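Endo-pectate lyase (Erwinia chrysanthemi, PDB 3B4N) cleaves pectate by calcium-dependent beta-elimination within the polygalacturonate chain, and probably also acts on highly methylated pectins. Local coordinates at residues A68-F73 / K238-L243; T183-I188 / T205-I210; H247-R252 / I277-G282; L266-A271 / A291-L296; A271-T276 / L296-Y301. One frame throughout, in Å; residues are numbered along the deposited sequence.

Interaction 1: residues A68-F73 / K238-L243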
# COMPACT_ATOMS: atom_id res chain seq x y z
N ALA A 68 12.16 -6.23 12.31
CA ALA A 68 10.96 -5.89 13.07
C ALA A 68 10.01 -4.90 12.44
O ALA A 68 8.90 -4.71 12.93
CB ALA A 68 11.39 -5.35 14.44
N GLU A 69 10.44 -4.28 11.34
CA GLU A 69 9.64 -3.24 10.70
C GLU A 69 8.73 -3.66 9.55
O GLU A 69 7.66 -3.09 9.36
CB GLU A 69 10.58 -2.12 10.24
CG GLU A 69 11.39 -1.48 11.38
CD GLU A 69 12.61 -2.30 11.82
OE1 GLU A 69 13.00 -2.20 13.00
OE2 GLU A 69 13.19 -3.03 11.00
N THR A 70 9.16 -4.64 8.78
CA THR A 70 8.35 -5.07 7.66
C THR A 70 7.02 -5.69 8.10
O THR A 70 6.90 -6.22 9.21
CB THR A 70 9.12 -6.07 6.77
OG1 THR A 70 8.38 -6.27 5.56
CG2 THR A 70 9.31 -7.42 7.47
N ARG A 71 6.02 -5.62 7.23
CA ARG A 71 4.73 -6.23 7.52
C ARG A 71 4.30 -7.06 6.32
O ARG A 71 3.14 -7.46 6.21
CB ARG A 71 3.69 -5.15 7.84
CG ARG A 71 3.95 -4.44 9.18
CD ARG A 71 3.80 -5.38 10.37
NE ARG A 71 3.94 -4.66 11.64
CZ ARG A 71 5.09 -4.47 12.29
NH1 ARG A 71 6.24 -4.93 11.81
NH2 ARG A 71 5.09 -3.80 13.43
N THR A 72 5.24 -7.30 5.41
CA THR A 72 4.96 -8.11 4.22
C THR A 72 6.13 -9.05 3.93
O THR A 72 7.25 -8.85 4.40
CB THR A 72 4.73 -7.24 2.96
OG1 THR A 72 5.94 -6.54 2.65
CG2 THR A 72 3.58 -6.24 3.17
N PHE A 73 5.85 -10.07 3.14
CA PHE A 73 6.86 -11.06 2.75
C PHE A 73 6.41 -11.73 1.47
O PHE A 73 5.22 -11.86 1.21
CB PHE A 73 7.00 -12.13 3.84
CG PHE A 73 7.99 -13.20 3.50
CD1 PHE A 73 9.35 -12.92 3.51
CD2 PHE A 73 7.57 -14.48 3.16
CE1 PHE A 73 10.29 -13.90 3.19
CE2 PHE A 73 8.50 -15.48 2.84
CZ PHE A 73 9.86 -15.18 2.85
N LYS A 238 4.86 2.97 5.04
CA LYS A 238 5.85 2.18 5.76
C LYS A 238 5.43 0.72 5.87
O LYS A 238 4.44 0.31 5.27
CB LYS A 238 6.09 2.78 7.15
CG LYS A 238 4.87 2.85 8.06
CD LYS A 238 5.24 3.65 9.30
CE LYS A 238 4.08 3.86 10.23
NZ LYS A 238 4.59 4.48 11.50
N GLY A 239 6.20 -0.07 6.61
CA GLY A 239 5.86 -1.47 6.79
C GLY A 239 6.05 -2.31 5.54
O GLY A 239 5.54 -3.42 5.45
N ASN A 240 6.80 -1.77 4.58
CA ASN A 240 7.07 -2.45 3.33
C ASN A 240 5.83 -2.73 2.48
O ASN A 240 5.65 -3.84 1.96
CB ASN A 240 7.86 -3.74 3.56
CG ASN A 240 8.62 -4.19 2.32
OD1 ASN A 240 8.91 -3.38 1.43
ND2 ASN A 240 8.96 -5.47 2.27
N PHE A 241 4.99 -1.71 2.36
CA PHE A 241 3.81 -1.73 1.50
C PHE A 241 4.36 -2.21 0.16
O PHE A 241 5.35 -1.67 -0.34
CB PHE A 241 3.27 -0.30 1.40
CG PHE A 241 2.12 -0.13 0.45
CD1 PHE A 241 1.02 -0.98 0.48
CD2 PHE A 241 2.10 0.96 -0.41
CE1 PHE A 241 -0.09 -0.74 -0.34
CE2 PHE A 241 0.99 1.21 -1.24
CZ PHE A 241 -0.10 0.35 -1.20
N THR A 242 3.73 -3.22 -0.42
CA THR A 242 4.22 -3.80 -1.66
C THR A 242 3.27 -3.67 -2.83
O THR A 242 2.08 -3.97 -2.71
CB THR A 242 4.52 -5.29 -1.45
OG1 THR A 242 5.56 -5.41 -0.47
CG2 THR A 242 4.96 -5.97 -2.74
N LEU A 243 3.81 -3.23 -3.96
CA LEU A 243 3.04 -3.09 -5.18
C LEU A 243 3.41 -4.25 -6.09
O LEU A 243 4.59 -4.54 -6.28
CB LEU A 243 3.35 -1.78 -5.90
CG LEU A 243 3.08 -0.48 -5.13
CD1 LEU A 243 3.29 0.69 -6.06
CD2 LEU A 243 1.67 -0.47 -4.57
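The flat peptide carbonyl of N240 is gripped from both faces: T72 OG1 donates to N240 O over 2.8 Å from one face of its plane, and T242 OG1 donates to it over 2.9 Å from the opposite one. This double grip lies where two domains meet. Segment 68-73 leads into strand 72-75 of the antiparallel N-terminal domain, whose three- and four-stranded sheets fit a fibronectin type III fold, while 238-243 is a corner of the right-handed parallel beta-helix. The hydroxyl of T72 sits between its own backbone N and carbonyl carbon (chi1 64°), and a short, branched threonine can bond here without a long reach.

A second flat group, the side-chain amide of N240, lies alongside T70, both side chains pointing the same way. Its ND2 makes a weak bond to T70 OG1 at 3.4 Å, whereas OD1 is taken by T272 on the next coil. T70 OG1 in turn donates to T72 O in the carbonyl plane, on a lone pair. The guanidinium of R71, with A68 C at its edge, works within the loop: NH1 donates in the guanidinium plane to A68 O and T70 O, two in-plane bonds that should fix the rotation of the group.

The main chain adds a bond from R71 N to G239 O of 2.9 Å. G239 has a positive phi, and a CB on it would press on R71 CG. Its bare CA instead makes a nearly straight C-H contact to E69 O, 3.5 Å away.

Interaction 2: residues T183-I188 / T205-I210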
# COMPACT_ATOMS: atom_id res chain seq x y z
N THR A 183 -5.20 5.35 9.50
CA THR A 183 -4.21 4.32 9.24
C THR A 183 -4.90 3.18 8.49
O THR A 183 -5.99 2.73 8.86
CB THR A 183 -3.56 3.81 10.54
OG1 THR A 183 -2.78 4.87 11.11
CG2 THR A 183 -2.65 2.63 10.27
N ILE A 184 -4.26 2.75 7.41
CA ILE A 184 -4.75 1.67 6.56
C ILE A 184 -3.66 0.62 6.73
O ILE A 184 -2.58 0.70 6.13
CB ILE A 184 -4.91 2.18 5.12
CG1 ILE A 184 -5.95 3.31 5.10
CG2 ILE A 184 -5.30 1.04 4.20
CD1 ILE A 184 -6.11 4.00 3.74
N GLU A 185 -3.96 -0.37 7.57
CA GLU A 185 -3.00 -1.38 7.98
C GLU A 185 -3.30 -2.78 7.47
O GLU A 185 -4.35 -3.34 7.73
CB GLU A 185 -2.97 -1.35 9.51
CG GLU A 185 -1.99 -2.27 10.19
CD GLU A 185 -1.93 -2.00 11.68
OE1 GLU A 185 -1.13 -2.66 12.37
OE2 GLU A 185 -2.69 -1.13 12.17
N ASN A 186 -2.34 -3.35 6.75
CA ASN A 186 -2.49 -4.68 6.17
C ASN A 186 -3.75 -4.84 5.33
O ASN A 186 -4.62 -5.67 5.62
CB ASN A 186 -2.45 -5.77 7.24
CG ASN A 186 -2.26 -7.14 6.62
OD1 ASN A 186 -1.54 -7.28 5.63
ND2 ASN A 186 -2.89 -8.16 7.20
N VAL A 187 -3.85 -4.02 4.29
CA VAL A 187 -4.97 -4.10 3.37
C VAL A 187 -4.41 -4.64 2.06
O VAL A 187 -3.28 -4.32 1.68
CB VAL A 187 -5.64 -2.72 3.16
CG1 VAL A 187 -6.65 -2.81 2.01
CG2 VAL A 187 -6.37 -2.30 4.44
N ILE A 188 -5.18 -5.50 1.41
CA ILE A 188 -4.76 -6.09 0.15
C ILE A 188 -5.75 -5.69 -0.93
O ILE A 188 -6.95 -5.91 -0.78
CB ILE A 188 -4.72 -7.63 0.24
CG1 ILE A 188 -3.65 -8.05 1.25
CG2 ILE A 188 -4.46 -8.24 -1.14
CD1 ILE A 188 -3.51 -9.56 1.42
N THR A 205 -1.76 7.11 6.86
CA THR A 205 -0.62 6.20 6.95
C THR A 205 -0.95 4.81 6.43
O THR A 205 -1.93 4.21 6.86
CB THR A 205 -0.16 6.07 8.42
OG1 THR A 205 0.16 7.37 8.93
CG2 THR A 205 1.07 5.17 8.54
N ILE A 206 -0.13 4.32 5.50
CA ILE A 206 -0.29 2.98 4.94
C ILE A 206 0.78 2.15 5.65
O ILE A 206 1.97 2.46 5.56
CB ILE A 206 0.01 2.96 3.42
CG1 ILE A 206 -0.81 4.03 2.68
CG2 ILE A 206 -0.27 1.56 2.87
CD1 ILE A 206 -2.32 3.94 2.87
N VAL A 207 0.35 1.12 6.37
CA VAL A 207 1.26 0.24 7.13
C VAL A 207 1.19 -1.15 6.52
O VAL A 207 0.25 -1.91 6.76
CB VAL A 207 0.87 0.17 8.63
CG1 VAL A 207 1.89 -0.65 9.40
CG2 VAL A 207 0.80 1.58 9.21
N GLY A 208 2.21 -1.49 5.73
CA GLY A 208 2.19 -2.77 5.06
C GLY A 208 1.11 -2.77 3.99
O GLY A 208 0.74 -1.73 3.45
N GLY A 209 0.62 -3.97 3.68
CA GLY A 209 -0.41 -4.11 2.66
C GLY A 209 0.22 -4.52 1.34
O GLY A 209 1.43 -4.37 1.13
N ILE A 210 -0.61 -5.04 0.44
CA ILE A 210 -0.15 -5.49 -0.88
C ILE A 210 -1.16 -4.93 -1.87
O ILE A 210 -2.35 -5.18 -1.74
CB ILE A 210 -0.16 -7.03 -0.99
CG1 ILE A 210 0.75 -7.65 0.07
CG2 ILE A 210 0.29 -7.44 -2.39
CD1 ILE A 210 2.23 -7.45 -0.15
O HOH W 1 -2.09 -1.50 4.07
O HOH W 2 0.86 -5.91 5.64
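T183 and E185 lie beside T205 and V207 on one face of a parallel pair, I184 beside I206 on the other, and the two faces differ sharply. The inner, tightly packed one is purely aliphatic: CD1 of I206, bent round at chi2 (-56°), meets both CB and CD1 of I184 at 3.9 Å. On the more open face T183 CG2 touches V207 CG2 at 3.8 Å, while E185 lays only its CG near V207 CB and extends its carboxylate onward, as suits residues partly open to solvent. Between the faces runs a regular ladder, its straightest rung from I184 N to T205 O, 2.8 Å and 171°.

At N186 the chain turns a corner in a left-handed backbone conformation that asparagine tolerates well. G208 and G209 make the matching turn; a CB on G209 would collide with V187 O. Direct bonding resumes with I210 N to V187 O at 3.0 Å. At the corner, one water accepts from V187 N and donates to I184 O and G208 O, the last over 2.9 Å. The beta-helix coils therefore stay joined through the corner: aliphatic contacts on the I184 and I206 face, and a water in place of direct backbone bonds where the chains part.

Interaction 3: residues H247-R252 / I277-G282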
# COMPACT_ATOMS: atom_id res chain seq x y z
N HIS A 247 1.85 -0.76 -12.43
CA HIS A 247 1.29 0.44 -11.81
C HIS A 247 1.63 1.74 -12.54
O HIS A 247 2.61 1.80 -13.29
CB HIS A 247 1.80 0.56 -10.38
CG HIS A 247 1.23 -0.48 -9.47
ND1 HIS A 247 0.18 -0.22 -8.62
CD2 HIS A 247 1.56 -1.78 -9.28
CE1 HIS A 247 -0.12 -1.32 -7.94
NE2 HIS A 247 0.70 -2.28 -8.33
N GLY A 248 0.84 2.78 -12.29
CA GLY A 248 1.10 4.08 -12.87
C GLY A 248 2.09 4.79 -11.96
O GLY A 248 3.23 5.06 -12.35
N LYS A 249 1.66 5.12 -10.75
CA LYS A 249 2.54 5.76 -9.78
C LYS A 249 2.06 5.46 -8.38
O LYS A 249 0.90 5.10 -8.17
CB LYS A 249 2.63 7.27 -10.02
CG LYS A 249 1.33 8.01 -9.98
CD LYS A 249 1.57 9.54 -10.07
CE LYS A 249 2.21 9.96 -11.39
NZ LYS A 249 1.33 9.75 -12.57
N LEU A 250 2.96 5.58 -7.41
CA LEU A 250 2.60 5.31 -6.02
C LEU A 250 1.78 6.42 -5.40
O LEU A 250 0.76 6.16 -4.76
CB LEU A 250 3.87 5.11 -5.19
CG LEU A 250 3.70 5.00 -3.67
CD1 LEU A 250 2.85 3.79 -3.30
CD2 LEU A 250 5.08 4.91 -3.03
N TRP A 251 2.19 7.67 -5.62
CA TRP A 251 1.51 8.80 -4.99
C TRP A 251 1.52 10.02 -5.88
O TRP A 251 2.52 10.33 -6.53
CB TRP A 251 2.21 9.13 -3.67
CG TRP A 251 1.77 10.38 -2.96
CD1 TRP A 251 0.82 10.48 -1.98
CD2 TRP A 251 2.36 11.68 -3.09
NE1 TRP A 251 0.80 11.76 -1.47
CE2 TRP A 251 1.73 12.52 -2.14
CE3 TRP A 251 3.36 12.21 -3.91
CZ2 TRP A 251 2.08 13.86 -1.98
CZ3 TRP A 251 3.70 13.55 -3.75
CH2 TRP A 251 3.06 14.36 -2.80
N ARG A 252 0.38 10.71 -5.90
CA ARG A 252 0.27 11.93 -6.68
C ARG A 252 -0.45 13.02 -5.88
O ARG A 252 -1.55 12.81 -5.36
CB ARG A 252 -0.50 11.69 -7.97
CG ARG A 252 -0.60 12.91 -8.89
CD ARG A 252 0.78 13.44 -9.31
NE ARG A 252 0.71 14.30 -10.50
CZ ARG A 252 0.84 15.62 -10.50
NH1 ARG A 252 0.76 16.30 -11.64
NH2 ARG A 252 1.05 16.27 -9.36
N ILE A 277 6.36 0.02 -12.81
CA ILE A 277 5.67 1.24 -12.43
C ILE A 277 6.20 2.37 -13.30
O ILE A 277 7.38 2.37 -13.67
CB ILE A 277 5.89 1.52 -10.92
CG1 ILE A 277 4.93 2.61 -10.45
CG2 ILE A 277 7.34 1.89 -10.66
CD1 ILE A 277 4.71 2.60 -8.96
N ASP A 278 5.35 3.31 -13.66
CA ASP A 278 5.79 4.41 -14.51
C ASP A 278 6.65 5.44 -13.79
O ASP A 278 7.62 5.94 -14.36
CB ASP A 278 4.59 5.08 -15.17
CG ASP A 278 3.84 4.15 -16.10
OD1 ASP A 278 4.50 3.39 -16.85
OD2 ASP A 278 2.60 4.17 -16.10
N SER A 279 6.30 5.74 -12.54
CA SER A 279 7.04 6.68 -11.71
C SER A 279 6.58 6.47 -10.28
O SER A 279 5.57 5.80 -10.05
CB SER A 279 6.80 8.13 -12.13
OG SER A 279 5.44 8.48 -12.03
N ILE A 280 7.29 7.02 -9.31
CA ILE A 280 6.91 6.82 -7.93
C ILE A 280 6.05 7.95 -7.35
O ILE A 280 4.92 7.71 -6.92
CB ILE A 280 8.17 6.61 -7.04
CG1 ILE A 280 8.95 5.39 -7.52
CG2 ILE A 280 7.77 6.43 -5.58
CD1 ILE A 280 8.18 4.08 -7.43
N ALA A 281 6.56 9.18 -7.38
CA ALA A 281 5.86 10.31 -6.80
C ALA A 281 5.82 11.53 -7.70
O ALA A 281 6.77 11.80 -8.44
CB ALA A 281 6.52 10.69 -5.49
N GLY A 282 4.72 12.27 -7.61
CA GLY A 282 4.56 13.50 -8.38
C GLY A 282 4.18 14.64 -7.44
O GLY A 282 3.10 14.63 -6.84
O HOH W 3 3.60 7.98 -13.91
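W251 lays the six-membered part of its indole obliquely against A281 and G282, with CZ3 3.3 Å from G282 O and CE3 3.8 Å from A281 CB. The two segments are matching turns on successive coils of the right-handed parallel beta-helix, in strands 246-253 and 276-284. The small CB of A281 lets the ring lie close, and its NE1 bonds to H228 on the preceding coil.

The chain corners twice in each segment, and carbonyls there are shared. I280 O takes W251 N at 3.0 Å and, weakly, L250 N. Aliphatic groups pack beside these bonds: L250 CD2 meets I280 CG2, and I277 CG1 lies 3.7 Å from H247 CB. The imidazole of H247 is turned elsewhere, its NE2 bonded to T244 O and its ring beside I192 and N213, two residues of the calcium site.

R252 bends at chi2 (59°), which brings CD to 3.6 Å from G282 O. A CB on G282 would collide with that CD, so glycine fits the place. Beyond CD the guanidinium reaches N284 through NH2 and makes a cation-pi contact with F312.

On the partly exposed side, K249 bends at chi3 (63°), which puts CE 3.6 Å from S279 OG. Its NZ leads away, and one water joins the two, accepting from K249 NZ at 3.2 Å and lying 2.7 Å from S279 OG.

Interaction 4: residues L266-A271 / A291-L296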
# COMPACT_ATOMS: atom_id res chain seq x y z
N LEU A 266 4.57 13.72 1.21
CA LEU A 266 4.66 12.27 1.13
C LEU A 266 5.89 11.87 1.93
O LEU A 266 6.96 12.46 1.78
CB LEU A 266 4.82 11.80 -0.32
CG LEU A 266 5.18 10.31 -0.45
CD1 LEU A 266 3.99 9.45 -0.02
CD2 LEU A 266 5.59 9.99 -1.88
N THR A 267 5.73 10.87 2.79
CA THR A 267 6.84 10.34 3.58
C THR A 267 6.87 8.84 3.35
O THR A 267 5.99 8.13 3.82
CB THR A 267 6.66 10.58 5.08
OG1 THR A 267 6.56 11.98 5.34
CG2 THR A 267 7.85 10.01 5.86
N VAL A 268 7.85 8.36 2.59
CA VAL A 268 8.01 6.94 2.35
C VAL A 268 9.25 6.47 3.11
O VAL A 268 10.34 7.01 2.92
CB VAL A 268 8.22 6.61 0.85
CG1 VAL A 268 8.48 5.11 0.67
CG2 VAL A 268 7.00 7.01 0.05
N THR A 269 9.09 5.46 3.96
CA THR A 269 10.22 4.92 4.70
C THR A 269 10.50 3.45 4.36
O THR A 269 11.59 2.96 4.62
CB THR A 269 10.03 5.01 6.22
OG1 THR A 269 8.91 4.20 6.60
CG2 THR A 269 9.78 6.46 6.65
N SER A 270 9.51 2.76 3.81
CA SER A 270 9.68 1.36 3.44
C SER A 270 8.57 0.90 2.50
O SER A 270 7.39 0.84 2.89
CB SER A 270 9.68 0.47 4.69
OG SER A 270 9.85 -0.90 4.34
N ALA A 271 8.95 0.58 1.27
CA ALA A 271 8.00 0.12 0.26
C ALA A 271 8.75 -0.66 -0.80
O ALA A 271 9.95 -0.45 -1.00
CB ALA A 271 7.27 1.30 -0.36
N ALA A 291 8.19 15.49 -1.20
CA ALA A 291 8.18 14.03 -1.09
C ALA A 291 9.51 13.64 -0.45
O ALA A 291 10.56 13.97 -0.97
CB ALA A 291 8.07 13.39 -2.45
N THR A 292 9.44 12.96 0.69
CA THR A 292 10.63 12.51 1.41
C THR A 292 10.61 10.99 1.29
O THR A 292 9.75 10.34 1.88
CB THR A 292 10.56 12.98 2.87
OG1 THR A 292 10.53 14.42 2.89
CG2 THR A 292 11.77 12.50 3.66
N ILE A 293 11.57 10.45 0.55
CA ILE A 293 11.62 9.02 0.24
C ILE A 293 12.93 8.29 0.53
O ILE A 293 14.01 8.76 0.17
CB ILE A 293 11.34 8.81 -1.28
CG1 ILE A 293 9.98 9.40 -1.64
CG2 ILE A 293 11.41 7.34 -1.65
CD1 ILE A 293 9.73 9.44 -3.14
N SER A 294 12.81 7.12 1.16
CA SER A 294 13.94 6.24 1.46
C SER A 294 13.37 4.86 1.74
O SER A 294 12.15 4.71 1.94
CB SER A 294 14.74 6.76 2.67
OG SER A 294 13.97 6.78 3.86
N GLY A 295 14.23 3.85 1.74
CA GLY A 295 13.77 2.49 1.99
C GLY A 295 12.92 1.94 0.86
O GLY A 295 12.13 1.02 1.08
N LEU A 296 13.09 2.48 -0.34
CA LEU A 296 12.32 2.05 -1.50
C LEU A 296 13.08 1.02 -2.33
O LEU A 296 14.20 1.28 -2.76
CB LEU A 296 11.97 3.25 -2.37
CG LEU A 296 11.20 2.99 -3.66
CD1 LEU A 296 9.82 2.41 -3.37
CD2 LEU A 296 11.05 4.31 -4.40
O HOH W 4 12.42 9.06 3.97
O HOH W 5 13.78 4.36 5.24
O HOH W 6 12.46 -1.06 3.07
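L266-V268 and A291-I293 run parallel, their axes 3° apart in direction and 4.7 Å from each other at closest approach. T292 N donates almost straight to L266 O (2.8 Å, 176°), V268 N to T292 O, and S294 N to V268 O.

Side chains alternate across the pair. L266, V268, A291 and I293 face inward, while the threonines T267 and T292 take the outer face, where beta-branching suits a strand and the hydroxyl can meet solvent. V268 and I293 lie side by side and point the same way, V268 CB resting 4.1 Å from I293 CG2. L266 CB is 4.2 Å from A291 CB, the two facing the same side of the pair.

Past the strands the chains corner together. S294 OG, set between its backbone N and carbonyl carbon (chi1 63°), is linked by one water to V268 O and by another to T269 O, the second water lying 2.7 Å from T269 O. G295 has a positive phi, and a CB on it would overlap T269 O; its CA instead makes a C-H contact to that oxygen. G295 O then receives A271 N at 3.2 Å from above its carbonyl plane, which restores the pairing, and A271 CB comes to 4.1 Å from L296 CD1.

Waters bridge the bend here, while parallel strands in register, with aliphatic side chains stacked inward from coil to coil, are characteristic of the parallel beta-helix.

Interaction 5: residues A271-T276 / L296-Y301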
# COMPACT_ATOMS: atom_id res chain seq x y z
N ALA A 271 8.95 0.58 1.27
CA ALA A 271 8.00 0.12 0.26
C ALA A 271 8.75 -0.66 -0.80
O ALA A 271 9.95 -0.45 -1.00
CB ALA A 271 7.27 1.30 -0.36
N THR A 272 8.03 -1.56 -1.46
CA THR A 272 8.61 -2.39 -2.50
C THR A 272 7.74 -2.44 -3.73
O THR A 272 6.52 -2.59 -3.63
CB THR A 272 8.79 -3.86 -2.01
OG1 THR A 272 9.81 -3.90 -1.00
CG2 THR A 272 9.19 -4.77 -3.17
N VAL A 273 8.35 -2.29 -4.90
CA VAL A 273 7.62 -2.40 -6.15
C VAL A 273 8.15 -3.68 -6.80
O VAL A 273 9.28 -3.71 -7.29
CB VAL A 273 7.87 -1.21 -7.10
CG1 VAL A 273 7.09 -1.42 -8.40
CG2 VAL A 273 7.42 0.09 -6.44
N ASN A 274 7.36 -4.74 -6.73
CA ASN A 274 7.75 -6.01 -7.34
C ASN A 274 6.87 -6.19 -8.56
O ASN A 274 5.90 -6.95 -8.56
CB ASN A 274 7.57 -7.18 -6.37
CG ASN A 274 8.33 -8.43 -6.81
OD1 ASN A 274 9.38 -8.34 -7.44
ND2 ASN A 274 7.80 -9.60 -6.47
N GLY A 275 7.21 -5.43 -9.59
CA GLY A 275 6.50 -5.43 -10.84
C GLY A 275 7.03 -4.21 -11.57
O GLY A 275 8.20 -3.86 -11.39
N THR A 276 6.20 -3.55 -12.36
CA THR A 276 6.62 -2.36 -13.08
C THR A 276 5.80 -1.16 -12.64
O THR A 276 4.68 -1.31 -12.16
CB THR A 276 6.48 -2.53 -14.59
OG1 THR A 276 5.10 -2.75 -14.92
CG2 THR A 276 7.31 -3.70 -15.07
N LEU A 296 13.09 2.48 -0.34
CA LEU A 296 12.32 2.05 -1.50
C LEU A 296 13.08 1.02 -2.33
O LEU A 296 14.20 1.28 -2.76
CB LEU A 296 11.97 3.25 -2.37
CG LEU A 296 11.20 2.99 -3.66
CD1 LEU A 296 9.82 2.41 -3.37
CD2 LEU A 296 11.05 4.31 -4.40
N LYS A 297 12.47 -0.13 -2.54
CA LYS A 297 13.08 -1.20 -3.32
C LYS A 297 12.26 -1.41 -4.58
O LYS A 297 11.04 -1.51 -4.52
CB LYS A 297 13.14 -2.49 -2.50
CG LYS A 297 13.99 -2.36 -1.24
CD LYS A 297 14.00 -3.65 -0.43
CE LYS A 297 14.82 -3.48 0.84
NZ LYS A 297 14.79 -4.70 1.69
N ILE A 298 12.92 -1.47 -5.72
CA ILE A 298 12.22 -1.63 -6.98
C ILE A 298 12.83 -2.74 -7.83
O ILE A 298 14.04 -2.78 -8.03
CB ILE A 298 12.23 -0.30 -7.78
CG1 ILE A 298 11.49 0.79 -6.97
CG2 ILE A 298 11.56 -0.51 -9.14
CD1 ILE A 298 11.61 2.19 -7.56
N LYS A 299 11.98 -3.63 -8.31
CA LYS A 299 12.44 -4.74 -9.14
C LYS A 299 13.26 -4.22 -10.33
O LYS A 299 12.81 -3.34 -11.07
CB LYS A 299 11.24 -5.53 -9.65
CG LYS A 299 11.57 -6.62 -10.65
CD LYS A 299 10.30 -7.32 -11.12
CE LYS A 299 10.58 -8.31 -12.23
NZ LYS A 299 9.32 -8.90 -12.76
N ASN A 300 14.46 -4.76 -10.48
CA ASN A 300 15.38 -4.39 -11.55
C ASN A 300 15.57 -2.89 -11.72
O ASN A 300 15.70 -2.39 -12.84
CB ASN A 300 14.92 -5.01 -12.88
CG ASN A 300 14.99 -6.53 -12.86
OD1 ASN A 300 15.99 -7.11 -12.43
ND2 ASN A 300 13.94 -7.17 -13.34
N TYR A 301 15.62 -2.18 -10.60
CA TYR A 301 15.80 -0.74 -10.63
C TYR A 301 17.06 -0.28 -11.36
O TYR A 301 18.14 -0.82 -11.16
CB TYR A 301 15.86 -0.17 -9.22
CG TYR A 301 16.07 1.32 -9.21
CD1 TYR A 301 15.07 2.18 -9.66
CD2 TYR A 301 17.29 1.87 -8.81
CE1 TYR A 301 15.29 3.55 -9.73
CE2 TYR A 301 17.51 3.24 -8.87
CZ TYR A 301 16.51 4.07 -9.34
OH TYR A 301 16.74 5.42 -9.43
O HOH W 7 10.36 -2.60 -12.26
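The aliphatic stack inside the parallel beta-helix includes V273 and I298, which lie side by side and point inward, V273 CB 4.1 Å from I298 CG1. Their strands are tied by a regular ladder: K297 N donates to A271 O at 3.0 Å, V273 N to K297 O at 2.8 Å, and K299 N to V273 O nearly in line with the carbonyl.

The face of T272 and K297 is more polar: T272 is buried, K297 exposed. T272 OG1 lies 3.9 Å from K297 CB, but bonds to N240 OD1. K297 meets the strand through CB and then runs out extended, as suits a lysine at an exposed position. K299 CG is anti to the backbone N (chi1 173°), and the extended chain passes N274, with CD 3.9 Å from N274 OD1. The amide nitrogen of N274 is engaged by Y34 OH of the N-terminal domain.

At G275 the first chain turns its corner with a backbone shape readily open to glycine. One water bridges the two chains here, donating to G275 O at 2.6 Å and to K299 O at 2.8 Å.

Strand 271-274 is thus flanked by 241-244 of the coil before and 296-298 of the coil after. I280 of strand 276-284 packs on L296 and I298 from across the interior, while V341 of strand 341-343 touches both from the next layer.

Overall arrangement
Interactions 2 to 5 all bind successive coils of the beta-helix, whereas interaction 1 joins that helix to the N-terminal domain and relies on hydroxyls and carbonyls rather than aliphatic stacks. Interactions 2 and 3 are buried; 4 and 5, like 1, are partly buried. Interactions 4 and 5 share A271 and L296 and follow one pair of coils through a corner, while interaction 3 takes the chain on from 271-276 to another face, where it pairs with the preceding coil. Interaction 1 touches 2 through K238 and G208, and 5 through N240 and T272. Interaction 3, with H247 beside calcium-site residues, approaches a metal site, whereas interaction 4 lies away from the annotated sites.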